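GCN5-related N-acetyltransferase (PDB 4H89) probably transfers an acyl group, most likely acetyl from acetyl-coenzyme A, to an acceptor that has not been identified. Local coordinates at residues E7-R12 / T63-A68; A17-I22 / L50-S55; S75-P80 / S91-V96; V105-C110 / V138-S143; F122-F127 / V168-L173. One frame throughout, in Å; residues are numbered along the deposited sequence.

Contact 1: residues E7-R12 / T63-A68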
# COMPACT_ATOMS: atom_id res chain seq x y z
N GLU A 7 18.11 26.94 13.66
CA GLU A 7 19.52 27.00 13.26
C GLU A 7 20.33 25.75 13.62
O GLU A 7 21.20 25.35 12.88
CB GLU A 7 20.22 28.25 13.83
CG GLU A 7 19.65 29.55 13.26
CD GLU A 7 18.26 29.91 13.71
OE1 GLU A 7 17.86 29.57 14.86
OE2 GLU A 7 17.55 30.52 12.90
N ALA A 8 20.06 25.14 14.75
CA ALA A 8 20.80 23.96 15.17
C ALA A 8 20.27 22.71 14.49
O ALA A 8 20.97 21.71 14.46
CB ALA A 8 20.74 23.80 16.69
N LEU A 9 19.07 22.77 13.93
CA LEU A 9 18.45 21.57 13.35
C LEU A 9 18.93 21.40 11.93
O LEU A 9 18.82 22.31 11.12
CB LEU A 9 16.91 21.74 13.33
CG LEU A 9 16.03 20.62 12.85
CD1 LEU A 9 16.17 19.45 13.78
CD2 LEU A 9 14.58 21.07 12.83
N GLN A 10 19.37 20.17 11.61
CA GLN A 10 19.71 19.76 10.26
C GLN A 10 19.01 18.48 9.88
O GLN A 10 18.86 17.59 10.69
CB GLN A 10 21.22 19.53 10.18
CG GLN A 10 21.73 18.91 8.93
CD GLN A 10 23.22 18.87 8.84
OE1 GLN A 10 23.88 17.99 9.38
NE2 GLN A 10 23.74 19.79 8.07
N VAL A 11 18.54 18.40 8.65
CA VAL A 11 18.13 17.15 8.03
C VAL A 11 19.27 16.71 7.07
O VAL A 11 19.68 17.47 6.18
CB VAL A 11 16.80 17.30 7.26
CG1 VAL A 11 16.43 15.96 6.64
CG2 VAL A 11 15.71 17.80 8.18
N ARG A 12 19.71 15.48 7.26
CA ARG A 12 20.80 14.94 6.47
C ARG A 12 20.52 13.47 6.22
O ARG A 12 19.67 12.84 6.87
CB ARG A 12 22.15 15.07 7.19
CG ARG A 12 22.24 14.34 8.52
CD ARG A 12 23.67 14.21 9.01
NE ARG A 12 23.79 13.63 10.35
CZ ARG A 12 23.64 12.32 10.68
NH1 ARG A 12 23.36 11.38 9.80
NH2 ARG A 12 23.77 11.90 11.95
N THR A 63 16.55 9.78 5.88
CA THR A 63 17.15 10.94 6.52
C THR A 63 16.98 10.89 8.02
O THR A 63 16.11 10.17 8.52
CB THR A 63 16.53 12.24 6.03
OG1 THR A 63 15.15 12.25 6.36
CG2 THR A 63 16.71 12.38 4.53
N VAL A 64 17.80 11.69 8.69
CA VAL A 64 17.61 12.00 10.11
C VAL A 64 17.56 13.50 10.28
O VAL A 64 18.22 14.25 9.53
CB VAL A 64 18.66 11.39 11.05
CG1 VAL A 64 18.48 9.90 11.17
CG2 VAL A 64 20.07 11.76 10.61
N ALA A 65 16.82 13.94 11.29
CA ALA A 65 16.90 15.31 11.79
C ALA A 65 17.75 15.24 13.07
O ALA A 65 17.49 14.41 13.95
CB ALA A 65 15.54 15.79 12.16
N VAL A 66 18.77 16.09 13.15
CA VAL A 66 19.70 16.12 14.22
C VAL A 66 19.85 17.50 14.79
O VAL A 66 19.72 18.49 14.10
CB VAL A 66 21.08 15.61 13.79
CG1 VAL A 66 21.07 14.11 13.48
CG2 VAL A 66 21.71 16.43 12.69
N ASP A 67 20.11 17.55 16.09
CA ASP A 67 20.41 18.82 16.74
C ASP A 67 21.89 19.14 16.60
O ASP A 67 22.65 18.41 15.97
CB ASP A 67 19.91 18.83 18.20
CG ASP A 67 20.73 18.00 19.13
OD1 ASP A 67 21.81 17.45 18.75
OD2 ASP A 67 20.25 17.91 20.30
N ALA A 68 22.34 20.22 17.25
CA ALA A 68 23.71 20.68 17.06
C ALA A 68 24.74 19.78 17.72
O ALA A 68 25.91 19.90 17.41
CB ALA A 68 23.87 22.11 17.53

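Contact 2: residues A17-I22 / L50-S55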
# COMPACT_ATOMS: atom_id res chain seq x y z
N ALA A 17 25.08 4.04 11.47
CA ALA A 17 25.21 4.25 12.89
C ALA A 17 24.06 4.99 13.55
O ALA A 17 23.97 4.95 14.79
CB ALA A 17 26.53 4.95 13.18
N ASP A 18 23.19 5.67 12.78
CA ASP A 18 22.01 6.34 13.37
C ASP A 18 20.89 5.37 13.73
O ASP A 18 19.99 5.73 14.46
CB ASP A 18 21.48 7.35 12.36
CG ASP A 18 22.43 8.48 12.08
OD1 ASP A 18 23.12 8.94 12.97
OD2 ASP A 18 22.39 8.98 10.92
N TRP A 19 20.92 4.14 13.19
CA TRP A 19 19.77 3.23 13.37
C TRP A 19 19.41 2.97 14.85
O TRP A 19 18.23 2.99 15.20
CB TRP A 19 19.91 1.93 12.56
CG TRP A 19 18.88 0.93 12.90
CD1 TRP A 19 19.06 -0.24 13.61
CD2 TRP A 19 17.45 1.05 12.73
NE1 TRP A 19 17.87 -0.84 13.81
CE2 TRP A 19 16.86 -0.09 13.26
CE3 TRP A 19 16.63 2.00 12.11
CZ2 TRP A 19 15.51 -0.29 13.25
CZ3 TRP A 19 15.27 1.81 12.09
CH2 TRP A 19 14.72 0.66 12.67
N PRO A 20 20.40 2.74 15.73
CA PRO A 20 20.03 2.54 17.13
C PRO A 20 19.28 3.66 17.78
O PRO A 20 18.51 3.40 18.68
CB PRO A 20 21.39 2.27 17.81
CG PRO A 20 22.23 1.71 16.73
CD PRO A 20 21.83 2.49 15.52
N ALA A 21 19.46 4.90 17.31
CA ALA A 21 18.71 6.03 17.83
C ALA A 21 17.32 6.10 17.25
O ALA A 21 16.40 6.62 17.87
CB ALA A 21 19.47 7.31 17.53
N ILE A 22 17.12 5.57 16.04
CA ILE A 22 15.82 5.57 15.36
C ILE A 22 14.89 4.48 15.86
O ILE A 22 13.68 4.67 16.01
CB ILE A 22 16.02 5.45 13.82
CG1 ILE A 22 16.86 6.61 13.32
CG2 ILE A 22 14.66 5.37 13.11
CD1 ILE A 22 17.36 6.41 11.91
N LEU A 50 12.96 -2.29 6.80
CA LEU A 50 11.84 -1.52 6.31
C LEU A 50 12.17 -0.04 6.27
O LEU A 50 11.70 0.67 5.39
CB LEU A 50 10.61 -1.75 7.17
CG LEU A 50 9.91 -3.11 6.99
CD1 LEU A 50 8.60 -3.08 7.76
CD2 LEU A 50 9.63 -3.46 5.52
N TRP A 51 13.02 0.42 7.20
CA TRP A 51 13.24 1.85 7.38
C TRP A 51 14.48 2.43 6.69
O TRP A 51 14.41 3.50 6.07
CB TRP A 51 13.29 2.16 8.89
CG TRP A 51 13.22 3.62 9.10
CD1 TRP A 51 14.24 4.47 9.33
CD2 TRP A 51 12.04 4.40 9.04
NE1 TRP A 51 13.78 5.76 9.35
CE2 TRP A 51 12.41 5.74 9.19
CE3 TRP A 51 10.69 4.09 8.85
CZ2 TRP A 51 11.48 6.78 9.20
CZ3 TRP A 51 9.76 5.12 8.84
CH2 TRP A 51 10.17 6.45 8.99
N MSE A 52 15.62 1.81 6.88
CA MSE A 52 16.88 2.22 6.29
C MSE A 52 16.86 1.83 4.84
O MSE A 52 16.30 0.81 4.47
CB MSE A 52 18.06 1.55 7.01
CG MSE A 52 18.17 1.90 8.48
SE MSE A 52 18.38 3.76 8.98
CE MSE A 52 20.18 3.85 8.49
N THR A 53 17.43 2.70 4.01
CA THR A 53 17.44 2.55 2.55
C THR A 53 18.76 2.00 2.12
O THR A 53 19.81 2.66 2.31
CB THR A 53 17.33 3.92 1.84
OG1 THR A 53 16.11 4.48 2.14
CG2 THR A 53 17.40 3.73 0.35
N PRO A 54 18.75 0.79 1.55
CA PRO A 54 19.99 0.23 0.97
C PRO A 54 20.32 0.85 -0.39
O PRO A 54 19.43 1.23 -1.15
CB PRO A 54 19.66 -1.24 0.84
CG PRO A 54 18.20 -1.35 0.76
CD PRO A 54 17.61 -0.12 1.40
N SER A 55 21.61 0.96 -0.70
CA SER A 55 22.04 1.47 -2.00
C SER A 55 21.49 0.57 -3.12
O SER A 55 21.38 -0.69 -2.96
CB SER A 55 23.55 1.52 -2.07
OG SER A 55 24.06 2.53 -1.24

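Contact 3: residues S75-P80 / S91-V96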
# COMPACT_ATOMS: atom_id res chain seq x y z
N SER A 75 13.30 10.95 11.97
CA SER A 75 13.81 10.33 10.77
C SER A 75 12.70 10.24 9.74
O SER A 75 11.50 10.20 10.08
CB SER A 75 14.37 8.94 11.13
OG SER A 75 14.92 8.28 10.01
N ALA A 76 13.07 10.19 8.46
CA ALA A 76 12.10 10.02 7.38
C ALA A 76 12.67 8.99 6.40
O ALA A 76 13.88 8.89 6.22
CB ALA A 76 11.83 11.30 6.65
N ASN A 77 11.79 8.29 5.73
CA ASN A 77 12.24 7.58 4.57
C ASN A 77 11.26 7.83 3.44
O ASN A 77 10.09 8.18 3.65
CB ASN A 77 12.49 6.10 4.85
CG ASN A 77 11.22 5.33 4.96
OD1 ASN A 77 10.12 5.91 4.92
ND2 ASN A 77 11.34 4.06 5.07
N MSE A 78 11.79 7.73 2.22
CA MSE A 78 11.12 8.18 1.02
C MSE A 78 11.51 7.25 -0.11
O MSE A 78 12.63 6.75 -0.17
CB MSE A 78 11.45 9.67 0.77
CG MSE A 78 12.96 9.93 0.54
SE MSE A 78 13.50 11.68 1.24
CE MSE A 78 13.36 11.27 2.97
N TYR A 79 10.58 7.05 -1.05
CA TYR A 79 10.73 5.95 -2.00
C TYR A 79 9.61 6.08 -3.04
O TYR A 79 8.64 6.76 -2.78
CB TYR A 79 10.60 4.57 -1.25
CG TYR A 79 9.52 4.60 -0.19
CD1 TYR A 79 8.18 4.38 -0.49
CD2 TYR A 79 9.83 4.89 1.11
CE1 TYR A 79 7.17 4.50 0.50
CE2 TYR A 79 8.87 4.99 2.09
CZ TYR A 79 7.55 4.81 1.80
OH TYR A 79 6.63 4.94 2.83
N PRO A 80 9.68 5.35 -4.14
CA PRO A 80 8.52 5.33 -5.04
C PRO A 80 7.33 4.64 -4.37
O PRO A 80 7.49 3.58 -3.72
CB PRO A 80 9.03 4.54 -6.27
CG PRO A 80 10.53 4.57 -6.15
CD PRO A 80 10.79 4.56 -4.68
N SER A 91 6.43 8.39 -2.09
CA SER A 91 5.78 8.42 -0.77
C SER A 91 6.85 8.50 0.27
O SER A 91 8.05 8.51 -0.03
CB SER A 91 4.95 7.17 -0.61
OG SER A 91 4.15 7.21 0.59
N ALA A 92 6.42 8.63 1.51
CA ALA A 92 7.33 8.77 2.60
C ALA A 92 6.62 8.46 3.90
O ALA A 92 5.40 8.49 3.99
CB ALA A 92 7.88 10.20 2.66
N SER A 93 7.44 8.16 4.90
CA SER A 93 7.03 8.00 6.29
C SER A 93 7.94 8.81 7.20
O SER A 93 9.09 9.04 6.87
CB SER A 93 7.14 6.51 6.69
OG SER A 93 6.32 5.70 5.88
N PHE A 94 7.38 9.23 8.34
CA PHE A 94 8.06 10.11 9.28
C PHE A 94 7.93 9.61 10.69
O PHE A 94 6.86 9.14 11.09
CB PHE A 94 7.46 11.54 9.21
CG PHE A 94 7.51 12.11 7.83
CD1 PHE A 94 8.63 12.79 7.41
CD2 PHE A 94 6.49 11.91 6.92
CE1 PHE A 94 8.74 13.25 6.10
CE2 PHE A 94 6.60 12.36 5.61
CZ PHE A 94 7.69 13.07 5.21
N MSE A 95 9.02 9.75 11.45
CA MSE A 95 8.99 9.48 12.89
C MSE A 95 9.73 10.56 13.58
O MSE A 95 10.85 10.86 13.26
CB MSE A 95 9.67 8.17 13.21
CG MSE A 95 8.97 7.08 12.42
SE MSE A 95 9.59 5.38 13.11
CE MSE A 95 7.85 4.49 13.11
N VAL A 96 9.08 11.16 14.55
CA VAL A 96 9.68 12.20 15.39
C VAL A 96 9.67 11.73 16.84
O VAL A 96 8.65 11.29 17.35
CB VAL A 96 8.91 13.52 15.25
CG1 VAL A 96 9.47 14.58 16.18
CG2 VAL A 96 8.93 14.02 13.80
O HOH W 1 4.26 4.89 2.18

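Contact 4: residues V105-C110 / V138-S143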
# COMPACT_ATOMS: atom_id res chain seq x y z
N VAL A 105 10.36 19.56 13.81
CA VAL A 105 11.11 18.48 13.23
C VAL A 105 10.35 17.82 12.10
O VAL A 105 10.93 17.52 11.04
CB VAL A 105 11.59 17.47 14.30
CG1 VAL A 105 12.28 16.28 13.66
CG2 VAL A 105 12.51 18.12 15.31
N GLY A 106 9.07 17.56 12.29
CA GLY A 106 8.22 17.01 11.25
C GLY A 106 8.22 17.89 10.02
O GLY A 106 8.33 17.38 8.90
N ARG A 107 8.08 19.20 10.22
CA ARG A 107 8.07 20.10 9.09
C ARG A 107 9.39 20.05 8.33
O ARG A 107 9.41 20.01 7.10
CB ARG A 107 7.82 21.55 9.53
CG ARG A 107 7.63 22.51 8.37
CD ARG A 107 8.20 23.91 8.61
NE ARG A 107 9.62 23.91 8.97
CZ ARG A 107 10.66 23.81 8.13
NH1 ARG A 107 10.50 23.70 6.81
NH2 ARG A 107 11.87 23.81 8.62
N ALA A 108 10.50 20.07 9.05
CA ALA A 108 11.78 20.05 8.42
C ALA A 108 11.98 18.77 7.63
O ALA A 108 12.48 18.79 6.50
CB ALA A 108 12.86 20.20 9.46
N LEU A 109 11.63 17.63 8.22
CA LEU A 109 11.78 16.35 7.52
C LEU A 109 10.92 16.33 6.27
O LEU A 109 11.38 15.83 5.23
CB LEU A 109 11.43 15.20 8.46
CG LEU A 109 12.38 14.85 9.58
CD1 LEU A 109 11.67 13.93 10.56
CD2 LEU A 109 13.62 14.21 9.01
N CYS A 110 9.69 16.78 6.36
CA CYS A 110 8.81 16.71 5.19
C CYS A 110 9.21 17.70 4.12
O CYS A 110 9.15 17.37 2.94
CB CYS A 110 7.36 16.91 5.61
SG CYS A 110 6.17 16.54 4.29
N VAL A 138 -1.98 15.77 9.92
CA VAL A 138 -2.86 16.17 8.85
C VAL A 138 -2.68 17.64 8.53
O VAL A 138 -2.50 18.03 7.39
CB VAL A 138 -4.35 15.84 9.12
CG1 VAL A 138 -5.20 16.32 7.98
CG2 VAL A 138 -4.55 14.32 9.26
N LYS A 139 -2.79 18.49 9.54
CA LYS A 139 -2.68 19.92 9.36
C LYS A 139 -1.29 20.32 8.88
O LYS A 139 -1.16 21.24 8.08
CB LYS A 139 -3.10 20.66 10.63
CG LYS A 139 -4.61 20.47 10.87
CD LYS A 139 -5.04 21.23 12.10
CE LYS A 139 -6.51 20.97 12.43
NZ LYS A 139 -7.41 21.26 11.27
N LEU A 140 -0.26 19.66 9.37
CA LEU A 140 1.10 19.95 8.94
C LEU A 140 1.23 19.61 7.46
O LEU A 140 1.71 20.43 6.68
CB LEU A 140 2.12 19.14 9.77
CG LEU A 140 3.58 19.18 9.27
CD1 LEU A 140 4.11 20.59 9.29
CD2 LEU A 140 4.47 18.25 10.10
N TRP A 141 0.74 18.45 7.05
CA TRP A 141 0.85 18.07 5.65
C TRP A 141 0.04 19.04 4.77
O TRP A 141 0.50 19.43 3.70
CB TRP A 141 0.38 16.65 5.41
CG TRP A 141 0.97 15.57 6.20
CD1 TRP A 141 0.33 14.37 6.55
CD2 TRP A 141 2.24 15.51 6.75
NE1 TRP A 141 1.13 13.60 7.26
CE2 TRP A 141 2.33 14.24 7.39
CE3 TRP A 141 3.33 16.34 6.76
CZ2 TRP A 141 3.45 13.84 8.09
CZ3 TRP A 141 4.44 15.96 7.47
CH2 TRP A 141 4.52 14.71 8.11
N GLN A 142 -1.16 19.42 5.21
CA GLN A 142 -1.93 20.43 4.47
C GLN A 142 -1.14 21.73 4.33
O GLN A 142 -1.18 22.37 3.26
CB GLN A 142 -3.29 20.68 5.15
CG GLN A 142 -4.23 19.50 4.96
CD GLN A 142 -5.50 19.61 5.74
OE1 GLN A 142 -5.50 20.07 6.89
NE2 GLN A 142 -6.59 19.14 5.17
N SER A 143 -0.45 22.15 5.39
CA SER A 143 0.33 23.38 5.34
C SER A 143 1.50 23.31 4.36
O SER A 143 2.01 24.34 3.92
CB SER A 143 0.85 23.77 6.73
OG SER A 143 2.00 23.04 7.12

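Contact 5: residues F122-F127 / V168-L173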
# COMPACT_ATOMS: atom_id res chain seq x y z
N PHE A 122 10.31 13.15 -9.43
CA PHE A 122 8.97 12.63 -9.22
C PHE A 122 7.96 13.68 -9.67
O PHE A 122 8.22 14.89 -9.65
CB PHE A 122 8.77 12.27 -7.74
CG PHE A 122 9.53 11.03 -7.27
CD1 PHE A 122 9.01 9.78 -7.43
CD2 PHE A 122 10.77 11.17 -6.71
CE1 PHE A 122 9.66 8.65 -6.94
CE2 PHE A 122 11.43 10.06 -6.18
CZ PHE A 122 10.89 8.79 -6.33
N ARG A 123 6.76 13.20 -9.99
CA ARG A 123 5.65 14.05 -10.43
C ARG A 123 4.64 14.37 -9.32
O ARG A 123 3.85 15.30 -9.45
CB ARG A 123 4.90 13.40 -11.57
CG ARG A 123 5.67 13.45 -12.85
CD ARG A 123 5.03 12.64 -13.95
NE ARG A 123 5.40 13.10 -15.29
CZ ARG A 123 6.56 12.85 -15.88
NH1 ARG A 123 6.68 13.24 -17.11
NH2 ARG A 123 7.61 12.22 -15.28
N ALA A 124 4.68 13.63 -8.21
CA ALA A 124 3.74 13.80 -7.11
C ALA A 124 4.24 13.00 -5.93
O ALA A 124 5.17 12.22 -6.05
CB ALA A 124 2.36 13.33 -7.53
N ILE A 125 3.58 13.24 -4.81
CA ILE A 125 3.79 12.51 -3.57
C ILE A 125 2.43 12.07 -3.03
O ILE A 125 1.47 12.82 -3.05
CB ILE A 125 4.46 13.37 -2.48
CG1 ILE A 125 5.72 14.04 -3.00
CG2 ILE A 125 4.82 12.54 -1.26
CD1 ILE A 125 6.24 15.19 -2.15
N GLN A 126 2.36 10.84 -2.55
CA GLN A 126 1.13 10.29 -2.00
C GLN A 126 1.43 9.69 -0.63
O GLN A 126 2.43 8.97 -0.47
CB GLN A 126 0.62 9.19 -2.94
CG GLN A 126 -0.62 8.46 -2.50
CD GLN A 126 -1.13 7.53 -3.55
OE1 GLN A 126 -0.94 7.75 -4.77
NE2 GLN A 126 -1.83 6.51 -3.11
N PHE A 127 0.55 9.95 0.34
CA PHE A 127 0.55 9.24 1.64
C PHE A 127 -0.69 8.35 1.62
O PHE A 127 -1.80 8.84 1.51
CB PHE A 127 0.50 10.23 2.83
CG PHE A 127 1.66 11.16 2.91
CD1 PHE A 127 2.91 10.88 2.31
CD2 PHE A 127 1.52 12.37 3.55
CE1 PHE A 127 3.99 11.76 2.45
CE2 PHE A 127 2.56 13.24 3.72
CZ PHE A 127 3.81 12.96 3.15
N VAL A 168 -6.26 9.25 2.38
CA VAL A 168 -5.24 9.19 1.35
C VAL A 168 -4.93 10.64 1.01
O VAL A 168 -5.85 11.40 0.76
CB VAL A 168 -5.78 8.46 0.10
CG1 VAL A 168 -4.71 8.46 -1.00
CG2 VAL A 168 -6.19 7.05 0.51
N MSE A 169 -3.67 11.04 1.06
CA MSE A 169 -3.27 12.41 0.84
C MSE A 169 -2.31 12.49 -0.34
O MSE A 169 -1.58 11.54 -0.63
CB MSE A 169 -2.63 13.05 2.04
CG MSE A 169 -3.57 12.98 3.25
SE MSE A 169 -3.05 14.03 4.80
CE MSE A 169 -3.42 15.85 4.24
N HIS A 170 -2.31 13.63 -1.02
CA HIS A 170 -1.56 13.78 -2.26
C HIS A 170 -1.12 15.20 -2.46
O HIS A 170 -1.81 16.14 -2.06
CB HIS A 170 -2.47 13.36 -3.40
CG HIS A 170 -1.91 13.59 -4.78
ND1 HIS A 170 -2.17 14.73 -5.48
CD2 HIS A 170 -1.13 12.82 -5.58
CE1 HIS A 170 -1.59 14.66 -6.66
NE2 HIS A 170 -0.98 13.50 -6.75
N ARG A 171 0.04 15.37 -3.08
CA ARG A 171 0.59 16.69 -3.44
C ARG A 171 1.21 16.53 -4.83
O ARG A 171 2.01 15.62 -5.01
CB ARG A 171 1.72 17.01 -2.44
CG ARG A 171 2.28 18.41 -2.54
CD ARG A 171 3.53 18.51 -1.70
NE ARG A 171 3.91 19.88 -1.40
CZ ARG A 171 4.48 20.71 -2.25
NH1 ARG A 171 4.69 20.38 -3.52
NH2 ARG A 171 4.86 21.88 -1.82
N PRO A 172 0.88 17.42 -5.81
CA PRO A 172 1.64 17.44 -7.04
C PRO A 172 3.02 18.05 -6.84
O PRO A 172 3.23 18.82 -5.90
CB PRO A 172 0.81 18.33 -7.98
CG PRO A 172 0.16 19.29 -7.04
CD PRO A 172 -0.16 18.46 -5.79
N LEU A 173 3.97 17.70 -7.71
CA LEU A 173 5.28 18.32 -7.78
C LEU A 173 5.47 18.92 -9.16
O LEU A 173 6.36 19.73 -9.35
CB LEU A 173 6.37 17.28 -7.55
CG LEU A 173 6.43 16.67 -6.17
CD1 LEU A 173 7.36 15.48 -6.21
CD2 LEU A 173 6.88 17.69 -5.13
OXT LEU A 173 4.75 18.57 -10.10

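Contact 1: residues E7-R12 / T63-A68
Strands 10-12 and 63-66 run antiparallel, their directions 159° apart and their axes 4.7 Å apart at closest approach. Gln10 with Val66 and Arg12 with Val64 are hydrogen-bonded pairs, and Val11 with Ala65 is the non-hydrogen-bonded pair between them. Four nearly straight backbone bonds result, among them Gln10 N to Val66 O at 3.0 Å and Val64 N to Arg12 O at 2.9 Å. Arg12 CG takes the crowded position between backbone N and carbonyl carbon (chi1 60°). The chain runs extended to NE, and chi4 (76°) turns the guanidinium plane. One face thus lies on Val64, with Val64 CG2 3.4 Å from Arg12 NH1. Arg12 NH2 lies 3.8 Å from Val66 CG1, obliquely. Asp18 forms a salt bridge with NH1. On the face of Val11 and Ala65 the packing is apolar. Val11 CG1 touches Thr63 CB at 3.8 Å, and Leu9 CD1 approaches Ala65 CB at 4.1 Å. The methyls of Ala8 and Ala68 meet CB to CB at 3.7 Å. Strand 10-13 is outermost in the GNAT sheet within this chain. Helix 105-119 covers Val11, Thr63 and Ala65, while strand 72-80 pairs with strand 61-66.

Contact 2: residues A17-I22 / L50-S55
Four side chains meet here: Trp19 and Ile22 from the start of helix 19-32, Trp51 at the end of helix 44-51 and Met52 just after it. The six-membered ring of Trp19 meets both Trp51 and Met52. Trp19 CZ3 lies 3.8 Å from Trp51 CB, and Trp19 CE3 lies 3.9 Å from Met52 CG. Met52, present as selenomethionine, has CG anti to the carbonyl carbon and a bend at chi2 (-59°). These place Met52 SE 5.2 Å from the centre of the six-membered Trp19 ring, an oblique Met-aromatic contact. Met52 SE also approaches Ile22 CD1 at 4.1 Å. Ile22 CG2 lies 3.9 Å from Trp51 NE1, oblique to the ring; the two side chains cross at about a right angle. The next shell fixes these groups. Trp51 NE1 is hydrogen-bonded to Ser75 OG on strand 72-80. Trp51 O is gripped by Thr62 OG1 and Asn77 ND2. Ile22 rests on Val64 and Ser75. The contact joins the two helices that lie between the first two strands of this GNAT fold. No hydrogen bond passes between the segments. They cohere by dispersion between aromatic, aliphatic and selenium surfaces, while the sheet satisfies the Trp51 indole N-H.

Contact 3: residues S75-P80 / S91-V96
Two hydrogen bonds grip the hydroxyl oxygen of Tyr79. One joins Tyr79 OH to Ser93 OG at 3.2 Å; the other, a short one, joins Tyr79 OH to a water at 2.5 Å. The same water donates to Ser91 OG at 2.8 Å, and Ser91 OG in turn bonds to Gln126 O on the next strand. The ring reaches across the strand because Tyr79 CG sits between backbone N and carbonyl carbon (chi1 40°). One ring face then lies over Ser91, whose O stands 3.9 Å above the centre of the Tyr79 ring. An alanine in place of Tyr79 would remove the ring and hydroxyl, and would probably uncover Ser91 and disturb the water bridge. Six backbone bonds hold the antiparallel strands, with Ser75-Met95, Asn77-Ser93 and Tyr79-Ser91 as the hydrogen-bonded pairs. The bond from Tyr79 N to Ser91 O is the longest at 3.1 Å and the least straight (146°). On the face of Ala76, Met78, Ala92 and Phe94, Ala76 CB touches Phe94 CD1 at 3.6 Å. Helix 105-119 packs there, whereas Ser75 and Met95 face helix 19-32. The hairpin of strands 72-80 and 89-96 thus forms the middle of the GNAT sheet. Its chemistry is split: one face is apolar, and the other, besides Met95, carries polar groups that bond to each other, to a water, to adjacent strands and to Trp51.

Contact 4: residues V105-C110 / V138-S143
Leu140 points toward the first turn of helix 105-119, and Trp141 beside it brings its six-membered ring to the next turn. Leu140 CG is anti to the backbone N (chi1 171°), so both methyls rest on the Gly106-Arg107 part of the helix. Leu140 CD2 comes down on the peptide, 3.8 Å from Gly106 C and 3.7 Å from Arg107 N. Gly106 has no side chain to hold it off. Leu140 CD1 lies 3.8 Å from Arg107 CB, and the two side chains cross at about a right angle. A serine in place of Leu140 would remove both methyl contacts and probably loosen the packing on this turn. Trp141 CZ3 meets Cys110 CB at 3.6 Å. Cys110 SG is anti to its backbone N and sits 4.4 Å from the centre of the six-membered Trp141 ring, an oblique sulfur-aromatic contact. Trp141 also packs edge-to-face with Phe127 and meets the Phe94 ring. The helix segments cross at -42°, and no hydrogen bond links them. Gly106 fits the last glycine of the GNAT R-x-x-G-x-G signature. As in relatives, this helix start probably binds the pyrophosphate of acetyl-coenzyme A.

Contact 5: residues F122-F127 / V168-L173
Strands 124-127 and 168-172 run antiparallel, and four backbone hydrogen bonds join the pairs Ile125-Arg171 and Phe127-Met169. Phe127 N reaches Met169 O at 2.8 Å from above the carbonyl plane, while Arg171 N meets Ile125 O at 2.9 Å in the plane. A fifth bond, Leu173 N to Arg123 O at 3.0 Å, ties the last residue of the chain to the turn before strand 124-131. Ala124 N is buried without a polar partner, and Leu173 CD1 lies 3.8 Å from Ala124 N. In the GNAT fold this is the pairing of the fifth strand with the C-terminal seventh. Strand 124-131 has the parallel strand 89-96 on its other side, and strand 164-172 has strand 147-155. Apolar contacts gather round Leu173. Leu173 CD1 touches Phe122 CB at 3.8 Å and Ile125 CG1 at 3.9 Å, and Leu173 CD2 meets Ile125 CD1. On the face of Ile125 and Phe127, Phe127 stacks on Phe146, and Ile125 packs on helix 105-119. On the other face His170 CG is anti to the backbone N (chi1 174°). This carries His170 NE2 to 3.4 Å from Ala124 CB. Gln126 crosses Val168 obliquely, with Gln126 NE2 4.1 Å from Val168 CG1. Val152 of the second subunit packs on Gln126, Val168 and His170.

From the N terminus, contact 1 pairs the first strand with strand 61-66 and closes a long loop that holds both N-terminal helices. Contact 2 lies within that loop and joins those helices to each other. Contacts 1 and 2 touch at Asp18. Contact 3 then closes a short hairpin and continues the sheet from strand 61-66. Contacts 4 and 5 come later and cross, since their segments alternate along the chain. Contact 4 pairs the helices that precede and follow strand 124-131 in the chain, and contact 5 brings the C-terminal strand beside that strand. Phe94, Phe127 and Trp141 join contacts 3, 4 and 5 in one aromatic cluster. Contacts 2 and 4 lie on opposite sides of the chain's centre.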